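ABC transporter substrate-binding protein (Bradyrhizobium japonicum, PDB 4I1D) probably captures small solutes in the periplasm for delivery to an ABC importer, and holds D-malate in the crystal. Local coordinates at residues W57-T62 and V246-E251; A145-A150 and A304-P309. All blocks are in the same frame, centred on the assembly; numbering follows the deposited sequence.

Interaction 1: residues W57-T62 and V246-E251; sequences WDVVDT and VKFLNE
Asp61 OD2 accepts hydrogen bonds from both Ser9 OG and Tyr14 OH, and two residues before it on strand 59-63 stands Val59, the residue through which the strand touches Phe248 and Leu249 of helix 242-252. No hydrogen bond joins residues 57-62 to 246-251; the evidence for the contact is apolar. A single methyl does the touching: Val59 CG1 lies 3.9 Å from Leu249 CD1 and 4.0 Å from Phe248 CE1, fitting where the two helix side chains come together. That methyl is anti to the backbone N (chi1 177°), and the valine points from the strand toward the helix. Phe248 receives CG1 at the edge of its ring, near the ring plane, so the contact is not methyl-over-face. Its own CG is also anti to the backbone N (chi1 163°), which carries the ring toward the strand. Leu249 leaves the helix more obliquely and reaches Val59 with its end. The interface is small, 110 Å² over both sides, though all three touching residues are buried, and the closest CA pair, Val59 and Leu249, is 8.3 Å apart.

This is helix-on-sheet packing in the type II periplasmic binding protein fold: strand 59-63 runs parallel to strand 4-9 on one side and antiparallel to strand 219-235 on the other. The helix spans all three strands, since Phe248 also rests on Ile5, with its ring meeting that of Phe7 at a steep angle, while Leu249 also packs on Leu233 and Ile235.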
loop_
_atom_site.group_PDB
_atom_site.type_symbol
_atom_site.label_atom_id
_atom_site.label_comp_id
_atom_site.label_asym_id
_atom_site.label_seq_id
_atom_site.Cartn_x
_atom_site.Cartn_y
_atom_site.Cartn_z
ATOM N N TRP A 57 -10.324 -14.785 -32.379
ATOM C CA TRP A 57 -11.413 -15.766 -32.237
ATOM C C TRP A 57 -12.577 -15.440 -33.166
ATOM O O TRP A 57 -12.854 -14.265 -33.424
ATOM C CB TRP A 57 -11.936 -15.789 -30.799
ATOM C CG TRP A 57 -10.962 -16.293 -29.780
ATOM C CD1 TRP A 57 -9.864 -17.088 -30.000
ATOM C CD2 TRP A 57 -10.992 -16.028 -28.375
ATOM N NE1 TRP A 57 -9.218 -17.335 -28.811
ATOM C CE2 TRP A 57 -9.886 -16.691 -27.799
ATOM C CE3 TRP A 57 -11.848 -15.292 -27.545
ATOM C CZ2 TRP A 57 -9.618 -16.647 -26.431
ATOM C CZ3 TRP A 57 -11.574 -15.243 -26.191
ATOM C CH2 TRP A 57 -10.468 -15.916 -25.646
ATOM N N ASP A 58 -13.265 -16.469 -33.657
ATOM C CA ASP A 58 -14.465 -16.268 -34.485
ATOM C C ASP A 58 -15.741 -16.556 -33.700
ATOM O O ASP A 58 -16.626 -15.702 -33.555
ATOM C CB ASP A 58 -14.429 -17.166 -35.725
ATOM C CG ASP A 58 -13.297 -16.801 -36.685
ATOM O OD1 ASP A 58 -13.330 -15.682 -37.239
ATOM O OD2 ASP A 58 -12.381 -17.632 -36.900
ATOM N N VAL A 59 -15.827 -17.778 -33.196
ATOM C CA VAL A 59 -17.034 -18.252 -32.558
ATOM C C VAL A 59 -16.742 -18.603 -31.106
ATOM O O VAL A 59 -15.784 -19.313 -30.811
ATOM C CB VAL A 59 -17.607 -19.477 -33.285
ATOM C CG1 VAL A 59 -18.834 -19.996 -32.563
ATOM C CG2 VAL A 59 -17.939 -19.126 -34.736
ATOM N N VAL A 60 -17.580 -18.091 -30.214
ATOM C CA VAL A 60 -17.448 -18.329 -28.788
ATOM C C VAL A 60 -18.698 -18.990 -28.220
ATOM O O VAL A 60 -19.821 -18.587 -28.515
ATOM C CB VAL A 60 -17.178 -17.016 -28.035
ATOM C CG1 VAL A 60 -17.222 -17.241 -26.538
ATOM C CG2 VAL A 60 -15.820 -16.458 -28.457
ATOM N N ASP A 61 -18.480 -20.029 -27.426
ATOM C CA ASP A 61 -19.540 -20.714 -26.706
ATOM C C ASP A 61 -19.512 -20.216 -25.264
ATOM O O ASP A 61 -18.530 -20.429 -24.559
ATOM C CB ASP A 61 -19.283 -22.217 -26.736
ATOM C CG ASP A 61 -20.122 -22.971 -25.733
ATOM O OD1 ASP A 61 -21.318 -22.628 -25.596
ATOM O OD2 ASP A 61 -19.589 -23.904 -25.086
ATOM N N THR A 62 -20.579 -19.552 -24.825
ATOM C CA THR A 62 -20.564 -18.897 -23.519
ATOM C C THR A 62 -21.957 -18.848 -22.868
ATOM O O THR A 62 -22.971 -18.906 -23.570
ATOM C CB THR A 62 -19.994 -17.466 -23.677
ATOM O OG1 THR A 62 -19.687 -16.907 -22.394
ATOM C CG2 THR A 62 -20.996 -16.575 -24.402
ATOM N N VAL A 246 -20.611 -18.187 -39.892
ATOM C CA VAL A 246 -22.065 -18.223 -39.995
ATOM C C VAL A 246 -22.493 -19.622 -40.430
ATOM O O VAL A 246 -23.425 -20.199 -39.868
ATOM C CB VAL A 246 -22.614 -17.151 -40.968
ATOM C CG1 VAL A 246 -24.130 -17.269 -41.095
ATOM C CG2 VAL A 246 -22.228 -15.752 -40.486
ATOM N N LYS A 247 -21.780 -20.172 -41.408
ATOM C CA LYS A 247 -22.045 -21.528 -41.890
ATOM C C LYS A 247 -21.877 -22.580 -40.795
ATOM O O LYS A 247 -22.681 -23.507 -40.691
ATOM C CB LYS A 247 -21.157 -21.861 -43.092
ATOM C CG LYS A 247 -21.448 -21.015 -44.319
ATOM C CD LYS A 247 -20.416 -21.265 -45.414
ATOM C CE LYS A 247 -20.730 -20.463 -46.676
ATOM N NZ LYS A 247 -19.595 -20.477 -47.646
ATOM N N PHE A 248 -20.838 -22.435 -39.979
ATOM C CA PHE A 248 -20.615 -23.371 -38.885
ATOM C C PHE A 248 -21.752 -23.323 -37.867
ATOM O O PHE A 248 -22.177 -24.350 -37.343
ATOM C CB PHE A 248 -19.290 -23.087 -38.178
ATOM C CG PHE A 248 -19.195 -23.721 -36.826
ATOM C CD1 PHE A 248 -19.379 -22.966 -35.677
ATOM C CD2 PHE A 248 -18.958 -25.079 -36.701
ATOM C CE1 PHE A 248 -19.301 -23.550 -34.425
ATOM C CE2 PHE A 248 -18.884 -25.669 -35.453
ATOM C CZ PHE A 248 -19.058 -24.903 -34.312
ATOM N N LEU A 249 -22.234 -22.124 -37.585
ATOM C CA LEU A 249 -23.305 -21.953 -36.616
ATOM C C LEU A 249 -24.503 -22.787 -37.033
ATOM O O LEU A 249 -25.182 -23.386 -36.205
ATOM C CB LEU A 249 -23.714 -20.485 -36.521
ATOM C CG LEU A 249 -23.556 -19.875 -35.134
ATOM C CD1 LEU A 249 -22.116 -20.015 -34.672
ATOM C CD2 LEU A 249 -23.991 -18.418 -35.138
ATOM N N ASN A 250 -24.755 -22.829 -38.331
ATOM C CA ASN A 250 -25.885 -23.580 -38.826
ATOM C C ASN A 250 -25.714 -25.090 -38.628
ATOM O O ASN A 250 -26.657 -25.777 -38.230
ATOM C CB ASN A 250 -26.158 -23.238 -40.286
ATOM C CG ASN A 250 -27.381 -23.928 -40.806
ATOM O OD1 ASN A 250 -28.489 -23.679 -40.329
ATOM N ND2 ASN A 250 -27.199 -24.809 -41.783
ATOM N N GLU A 251 -24.513 -25.600 -38.897
ATOM C CA GLU A 251 -24.209 -27.002 -38.609
ATOM C C GLU A 251 -24.178 -27.315 -37.103
ATOM O O GLU A 251 -24.471 -28.437 -36.691
ATOM C CB GLU A 251 -22.888 -27.430 -39.257
ATOM C CG GLU A 251 -22.977 -27.678 -40.761
ATOM C CD GLU A 251 -24.107 -28.632 -41.130
ATOM O OE1 GLU A 251 -24.054 -29.814 -40.716
ATOM O OE2 GLU A 251 -25.056 -28.194 -41.824
#

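Interaction 2: residues A145-A150 and A304-P309; sequences ATLEAA and AWWSSP. With SO4 (sulfate ion), chain H.
Trp306 meets Glu148 and Leu147 with successive atoms of its indole. From CB, CG lies roughly opposite the carbonyl carbon (chi1 -84°), which extends the ring toward the helix that starts at Thr146. CD1 lies in plane at the edge of the Trp305 ring and 3.8 Å from Glu148 OE1. NE1 makes a hydrogen bond across the contact: it donates to Glu148 OE1 at 2.7 Å with an N-H...O angle of 162°. The oxygen lies almost in the indole plane and accepts on its syn lone pair, although the carboxylate is turned 38° from the ring. OE1 is also hydrogen-bonded to Tyr162 OH, a stronger partner outside these segments. Farther along, CE2 is 3.5 Å from Glu148 OE1, CZ2 passes Glu148 OE2 at 3.8 Å, and CH2 meets Leu147 CD1 at 3.7 Å. One face of the indole is occupied by the neighbouring tryptophan, whose edge atom Trp305 CZ3 stands 3.3 Å above the plane of the Trp306 ring. The contact thus ties helix 146-153 to the short helix 303-306, just before the C-terminal helix 309-321. A phenylalanine here has no N-H for Glu148 OE1, so the carboxylate would probably be left to Tyr162 and be freer to turn, with a gap opened beside Leu147. Gripped twice at one oxygen, the buried carboxylate would probably gather negative charge there and stay ionised.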
loop_
_atom_site.group_PDB
_atom_site.type_symbol
_atom_site.label_atom_id
_atom_site.label_comp_id
_atom_site.label_asym_id
_atom_site.label_seq_id
_atom_site.Cartn_x
_atom_site.Cartn_y
_atom_site.Cartn_z
ATOM N N ALA A 145 -27.207 -18.472 -9.836
ATOM C CA ALA A 145 -27.799 -19.730 -9.352
ATOM C C ALA A 145 -27.862 -19.782 -7.827
ATOM O O ALA A 145 -28.825 -20.288 -7.259
ATOM C CB ALA A 145 -27.051 -20.946 -9.893
ATOM N N THR A 146 -26.831 -19.261 -7.170
ATOM C CA THR A 146 -26.794 -19.227 -5.710
ATOM C C THR A 146 -27.958 -18.406 -5.131
ATOM O O THR A 146 -28.661 -18.867 -4.217
ATOM C CB THR A 146 -25.441 -18.678 -5.206
ATOM O OG1 THR A 146 -24.372 -19.405 -5.824
ATOM C CG2 THR A 146 -25.325 -18.805 -3.689
ATOM N N LEU A 147 -28.169 -17.198 -5.660
ATOM C CA LEU A 147 -29.279 -16.360 -5.207
ATOM C C LEU A 147 -30.596 -17.090 -5.409
ATOM O O LEU A 147 -31.438 -17.105 -4.517
ATOM C CB LEU A 147 -29.323 -15.036 -5.963
ATOM C CG LEU A 147 -28.135 -14.104 -5.745
ATOM C CD1 LEU A 147 -28.458 -12.732 -6.299
ATOM C CD2 LEU A 147 -27.796 -14.014 -4.268
ATOM N N GLU A 148 -30.786 -17.686 -6.584
ATOM C CA GLU A 148 -32.026 -18.435 -6.839
ATOM C C GLU A 148 -32.272 -19.515 -5.777
ATOM O O GLU A 148 -33.381 -19.639 -5.254
ATOM C CB GLU A 148 -32.025 -19.058 -8.241
ATOM C CG GLU A 148 -32.231 -18.059 -9.376
ATOM C CD GLU A 148 -30.941 -17.401 -9.870
ATOM O OE1 GLU A 148 -30.989 -16.781 -10.957
ATOM O OE2 GLU A 148 -29.889 -17.496 -9.191
ATOM N N ALA A 149 -31.232 -20.282 -5.454
ATOM C CA ALA A 149 -31.363 -21.386 -4.507
ATOM C C ALA A 149 -31.737 -20.871 -3.119
ATOM O O ALA A 149 -32.544 -21.484 -2.402
ATOM C CB ALA A 149 -30.070 -22.208 -4.448
ATOM N N ALA A 150 -31.146 -19.744 -2.741
ATOM C CA ALA A 150 -31.452 -19.139 -1.457
ATOM C C ALA A 150 -32.920 -18.735 -1.401
ATOM O O ALA A 150 -33.561 -18.887 -0.375
ATOM C CB ALA A 150 -30.552 -17.933 -1.198
ATOM N N ALA A 304 -32.407 -12.568 -19.209
ATOM C CA ALA A 304 -32.884 -11.198 -19.319
ATOM C C ALA A 304 -32.768 -10.491 -17.965
ATOM O O ALA A 304 -32.382 -9.330 -17.902
ATOM C CB ALA A 304 -34.327 -11.159 -19.825
ATOM N N TRP A 305 -33.092 -11.184 -16.882
ATOM C CA TRP A 305 -32.955 -10.558 -15.563
ATOM C C TRP A 305 -31.483 -10.348 -15.196
ATOM O O TRP A 305 -31.098 -9.242 -14.806
ATOM C CB TRP A 305 -33.678 -11.327 -14.448
ATOM C CG TRP A 305 -33.616 -10.570 -13.119
ATOM C CD1 TRP A 305 -34.494 -9.617 -12.670
ATOM C CD2 TRP A 305 -32.603 -10.686 -12.104
ATOM N NE1 TRP A 305 -34.093 -9.143 -11.438
ATOM C CE2 TRP A 305 -32.938 -9.785 -11.071
ATOM C CE3 TRP A 305 -31.452 -11.468 -11.970
ATOM C CZ2 TRP A 305 -32.161 -9.643 -9.924
ATOM C CZ3 TRP A 305 -30.682 -11.328 -10.821
ATOM C CH2 TRP A 305 -31.043 -10.424 -9.814
ATOM N N TRP A 306 -30.665 -11.396 -15.345
ATOM C CA TRP A 306 -29.252 -11.313 -14.970
ATOM C C TRP A 306 -28.444 -10.278 -15.755
ATOM O O TRP A 306 -27.479 -9.713 -15.234
ATOM C CB TRP A 306 -28.569 -12.684 -15.042
ATOM C CG TRP A 306 -28.797 -13.461 -13.807
ATOM C CD1 TRP A 306 -29.597 -14.548 -13.661
ATOM C CD2 TRP A 306 -28.251 -13.181 -12.515
ATOM N NE1 TRP A 306 -29.576 -14.979 -12.351
ATOM C CE2 TRP A 306 -28.756 -14.152 -11.628
ATOM C CE3 TRP A 306 -27.381 -12.203 -12.020
ATOM C CZ2 TRP A 306 -28.410 -14.185 -10.276
ATOM C CZ3 TRP A 306 -27.044 -12.234 -10.670
ATOM C CH2 TRP A 306 -27.556 -13.217 -9.820
ATOM N N SER A 307 -28.838 -10.038 -17.001
ATOM C CA SER A 307 -28.135 -9.097 -17.865
ATOM C C SER A 307 -28.742 -7.689 -17.812
ATOM O O SER A 307 -28.320 -6.788 -18.540
ATOM C CB SER A 307 -28.159 -9.611 -19.307
ATOM O OG SER A 307 -29.493 -9.686 -19.794
ATOM N N SER A 308 -29.743 -7.503 -16.962
ATOM C CA SER A 308 -30.372 -6.198 -16.809
ATOM C C SER A 308 -29.646 -5.417 -15.705
ATOM O O SER A 308 -28.840 -5.989 -14.971
ATOM C CB SER A 308 -31.844 -6.369 -16.434
ATOM O OG SER A 308 -31.970 -6.780 -15.077
ATOM N N PRO A 309 -29.936 -4.111 -15.584
ATOM C CA PRO A 309 -29.360 -3.296 -14.511
ATOM C C PRO A 309 -29.516 -3.917 -13.120
ATOM O O PRO A 309 -28.586 -3.812 -12.316
ATOM C CB PRO A 309 -30.163 -1.992 -14.608
ATOM C CG PRO A 309 -30.459 -1.876 -16.087
ATOM C CD PRO A 309 -30.730 -3.298 -16.526
HETATM S S SO4 H . -34.635 -15.085 -20.525
HETATM O O1 SO4 H . -34.220 -16.476 -20.342
HETATM O O2 SO4 H . -34.249 -14.650 -21.867
HETATM O O3 SO4 H . -36.080 -14.954 -20.332
HETATM O O4 SO4 H . -33.973 -14.244 -19.532
#

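From the N terminus the chain first lays down 57-62, then 145-150; interaction 1 closes its loop of 183 residues when 246-251 arrives, and interaction 2 closes its own, of 153, at 304-309. The four segments alternate, so the two loops cross and neither nests inside the other. Interaction 1 fastens helix 242-252 to the sheet that contains the N-terminal strand 4-9. Interaction 2 joins helix 146-153, which also packs on strand 201-205, to the C-terminal helical part of the chain. Their centres are 26 Å apart and their nearest atoms about 11 Å, so the two do not touch.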